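Local coordinates for protelomerase (Agrobacterium tumefaciens, PDB 4F43), which generates and protects the hairpin ends of linear DNA, probably by resolving replicated telomere junctions, at residues 127-130 / 131-134; 137-140 / 141-144. The protein carries 1 engineered substitution. All coordinates share one frame; numbering follows the deposited sequence.

Interactions 1 and 2 follow each other along the chain, with centres about 12 Å apart, inside the catalytic domain. Interaction 1 is the last two turns of helix 124-134. Interaction 2 is the start of helix 140-151 with the loop that leads into it. Both are partly buried. In interaction 1 backbone bonds run along a formed helix, with a lysine-aspartate pair on the exposed side. In interaction 2 a serine hydroxyl orders the loop, and an aspartate carbonyl begins the helix bonding. The two meet at Cys-134, where CB packs 3.2 Å from Met-142 O. Neither touches the DNA.

Interaction 1: residues 127-130 / 131-134; sequences VLKI and CEDC
The carbonyl O of Ile-130 is approached by two backbone N-H groups. Cys-134 N bonds to it at 2.9 Å, and Asp-133 N adds a weak bond at 3.2 Å. These bonds lie in the last turn of helix 124-134. One turn earlier, Cys-131 N reaches Val-127 O at 2.9 Å with a nearly straight N-H, 163°. Asp-133 N also donates to Lys-129 O, less straight at 139°.

Lys-129 leaves the backbone with CG opposite its own N (chi1 -179°), then bends at chi2 and chi4. The chain thus crosses in front of the two carboxylate oxygens of Asp-133, with Lys-129 CE 3.2 Å from OD1. The ammonium forms a long salt bridge, Lys-129 NZ to Asp-133 OD2 at 3.8 Å. Further back along the lysine, CD lies 3.5 Å from Glu-132 OE2. The Glu-132 chain is extended, and its OE1 is hydrogen-bonded to Thr-204 OG1. On the inner side the sulfur of Cys-131 lies 4.4 Å from Val-127 CG1.

The charged residues lie on the exposed side of helix 124-134. The inner side packs on helix 140-151 through Met-150, which meets Leu-128 and Cys-131. Val-127 and Ile-130 rest on Phe-249, just past helix 230-248.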
loop_
_atom_site.group_PDB
_atom_site.type_symbol
_atom_site.label_atom_id
_atom_site.label_comp_id
_atom_site.label_asym_id
_atom_site.label_seq_id
_atom_site.Cartn_x
_atom_site.Cartn_y
_atom_site.Cartn_z
ATOM N N VAL A 127 13.264 8.310 -15.917
ATOM C CA VAL A 127 12.043 8.172 -15.131
ATOM C C VAL A 127 11.977 9.241 -14.041
ATOM O O VAL A 127 10.941 9.885 -13.847
ATOM C CB VAL A 127 11.949 6.776 -14.481
ATOM C CG1 VAL A 127 10.748 6.698 -13.549
ATOM C CG2 VAL A 127 11.874 5.695 -15.548
ATOM N N LEU A 128 13.091 9.420 -13.336
ATOM C CA LEU A 128 13.198 10.453 -12.311
ATOM C C LEU A 128 12.916 11.831 -12.899
ATOM O O LEU A 128 12.212 12.647 -12.295
ATOM C CB LEU A 128 14.587 10.432 -11.672
ATOM C CG LEU A 128 14.936 9.191 -10.849
ATOM C CD1 LEU A 128 16.404 9.198 -10.457
ATOM C CD2 LEU A 128 14.050 9.111 -9.617
ATOM N N LYS A 129 13.464 12.079 -14.085
ATOM C CA LYS A 129 13.229 13.336 -14.783
ATOM C C LYS A 129 11.753 13.494 -15.142
ATOM O O LYS A 129 11.198 14.589 -15.047
ATOM C CB LYS A 129 14.089 13.423 -16.045
ATOM C CG LYS A 129 13.910 14.717 -16.820
ATOM C CD LYS A 129 14.365 15.917 -16.001
ATOM C CE LYS A 129 13.826 17.216 -16.578
ATOM N NZ LYS A 129 14.104 17.347 -18.036
ATOM N N ILE A 130 11.124 12.395 -15.549
ATOM C CA ILE A 130 9.705 12.404 -15.888
ATOM C C ILE A 130 8.860 12.775 -14.675
ATOM O O ILE A 130 7.948 13.595 -14.777
ATOM C CB ILE A 130 9.235 11.045 -16.453
ATOM C CG1 ILE A 130 9.829 10.806 -17.841
ATOM C CG2 ILE A 130 7.717 10.994 -16.543
ATOM C CD1 ILE A 130 9.466 9.464 -18.437
ATOM N N CYS A 131 9.168 12.179 -13.527
ATOM C CA CYS A 131 8.467 12.518 -12.293
ATOM C C CYS A 131 8.675 13.990 -11.932
ATOM O O CYS A 131 7.723 14.705 -11.596
ATOM C CB CYS A 131 8.925 11.616 -11.145
ATOM S SG CYS A 131 8.544 9.864 -11.382
ATOM N N GLU A 132 9.926 14.435 -12.023
ATOM C CA GLU A 132 10.276 15.824 -11.745
ATOM C C GLU A 132 9.507 16.786 -12.648
ATOM O O GLU A 132 9.181 17.902 -12.245
ATOM C CB GLU A 132 11.780 16.039 -11.914
ATOM C CG GLU A 132 12.278 17.374 -11.392
ATOM C CD GLU A 132 13.756 17.585 -11.653
ATOM O OE1 GLU A 132 14.464 18.039 -10.731
ATOM O OE2 GLU A 132 14.210 17.299 -12.782
ATOM N N ASP A 133 9.217 16.346 -13.868
ATOM C CA ASP A 133 8.440 17.145 -14.807
ATOM C C ASP A 133 6.959 17.102 -14.454
ATOM O O ASP A 133 6.237 18.079 -14.650
ATOM C CB ASP A 133 8.665 16.662 -16.239
ATOM C CG ASP A 133 10.085 16.892 -16.711
ATOM O OD1 ASP A 133 10.695 17.896 -16.284
ATOM O OD2 ASP A 133 10.593 16.069 -17.501
ATOM N N CYS A 134 6.511 15.962 -13.935
ATOM C CA CYS A 134 5.131 15.816 -13.487
ATOM C C CYS A 134 4.874 16.697 -12.273
ATOM O O CYS A 134 3.735 17.072 -11.995
ATOM C CB CYS A 134 4.821 14.356 -13.152
ATOM S SG CYS A 134 4.688 13.266 -14.585
#

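Interaction 2: residues 137-140 / 141-144; sequences SSDP and LMIG
Ser-137 has OG opposite its backbone N (chi1 -179°), which sets the hydroxyl beside CB of Met-142, 3.7 Å away. Met-142 has CG beside its own N (chi1 -63°), which puts CG 3.5 Å from Asp-139 OD2. The bend at chi2 then turns the sulfur.

The same serine hydroxyl accepts from Asp-139 N at 3.3 Å, with a nearly straight N-H of 169°. This is an ST turn. It orders the backbone just ahead of the helix, where Asp-139 is the N-cap residue. The side chain of Asp-139 lies alongside that of Leu-141, pointing the same way. Its backbone carbonyl makes the first helical bond. Ile-143 N donates to Asp-139 O at 3.1 Å, in the carbonyl plane. The next bond runs from Gly-144 N to Pro-140 O at 2.9 Å, with the donor tilted from that carbonyl's plane. Pro-140 takes the first turn, where its missing N-H costs no helical bond. Ile-143 folds its CG1 branch back over the loop, and CD1 comes 3.2 Å from Ser-137 O. Ser-137 O is a weak hydrogen-bond acceptor for Arg-215 NH2; the CD1 approach is a plain packing contact.

The turn joins helix 124-134 to helix 140-151. Ile-143 packs on Ala-212, Arg-215 and Leu-216 of helix 206-217. Leu-141 instead meets Thr-237, Leu-241 and Thr-244 of helix 230-248, and Met-142 also touches Thr-244.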
loop_
_atom_site.group_PDB
_atom_site.type_symbol
_atom_site.label_atom_id
_atom_site.label_comp_id
_atom_site.label_asym_id
_atom_site.label_seq_id
_atom_site.Cartn_x
_atom_site.Cartn_y
_atom_site.Cartn_z
ATOM N N SER A 137 3.283 19.884 -13.444
ATOM C CA SER A 137 2.046 19.785 -14.209
ATOM C C SER A 137 0.888 20.422 -13.446
ATOM O O SER A 137 1.006 20.715 -12.257
ATOM C CB SER A 137 1.726 18.324 -14.526
ATOM O OG SER A 137 0.535 18.213 -15.289
ATOM N N SER A 138 -0.228 20.634 -14.135
ATOM C CA SER A 138 -1.407 21.226 -13.512
ATOM C C SER A 138 -2.476 20.172 -13.244
ATOM O O SER A 138 -3.482 20.444 -12.590
ATOM C CB SER A 138 -1.976 22.344 -14.387
ATOM O OG SER A 138 -2.398 21.843 -15.642
ATOM N N ASP A 139 -2.252 18.968 -13.759
ATOM C CA ASP A 139 -3.155 17.850 -13.521
ATOM C C ASP A 139 -2.754 17.149 -12.226
ATOM O O ASP A 139 -1.674 16.564 -12.148
ATOM C CB ASP A 139 -3.110 16.875 -14.700
ATOM C CG ASP A 139 -4.031 15.684 -14.513
ATOM O OD1 ASP A 139 -5.062 15.826 -13.822
ATOM O OD2 ASP A 139 -3.726 14.603 -15.061
ATOM N N PRO A 140 -3.627 17.213 -11.205
ATOM C CA PRO A 140 -3.360 16.687 -9.859
ATOM C C PRO A 140 -2.900 15.230 -9.856
ATOM O O PRO A 140 -2.108 14.841 -8.997
ATOM C CB PRO A 140 -4.716 16.816 -9.162
ATOM C CG PRO A 140 -5.378 17.951 -9.855
ATOM C CD PRO A 140 -4.962 17.832 -11.293
ATOM N N LEU A 141 -3.394 14.442 -10.807
ATOM C CA LEU A 141 -2.974 13.054 -10.950
ATOM C C LEU A 141 -1.484 12.977 -11.267
ATOM O O LEU A 141 -0.738 12.229 -10.630
ATOM C CB LEU A 141 -3.778 12.366 -12.054
ATOM C CG LEU A 141 -3.504 10.877 -12.275
ATOM C CD1 LEU A 141 -4.017 10.060 -11.100
ATOM C CD2 LEU A 141 -4.127 10.401 -13.578
ATOM N N MET A 142 -1.062 13.762 -12.254
ATOM C CA MET A 142 0.337 13.812 -12.665
ATOM C C MET A 142 1.233 14.270 -11.521
ATOM O O MET A 142 2.282 13.674 -11.271
ATOM C CB MET A 142 0.510 14.744 -13.867
ATOM C CG MET A 142 -0.227 14.298 -15.120
ATOM S SD MET A 142 0.287 12.668 -15.690
ATOM C CE MET A 142 -0.567 12.575 -17.260
ATOM N N ILE A 143 0.813 15.329 -10.834
ATOM C CA ILE A 143 1.528 15.828 -9.666
ATOM C C ILE A 143 1.658 14.725 -8.624
ATOM O O ILE A 143 2.693 14.592 -7.970
ATOM C CB ILE A 143 0.808 17.035 -9.034
ATOM C CG1 ILE A 143 0.573 18.129 -10.075
ATOM C CG2 ILE A 143 1.605 17.580 -7.858
ATOM C CD1 ILE A 143 -0.091 19.366 -9.515
ATOM N N GLY A 144 0.602 13.930 -8.484
ATOM C CA GLY A 144 0.613 12.795 -7.581
ATOM C C GLY A 144 1.659 11.766 -7.966
ATOM O O GLY A 144 2.430 11.314 -7.122
#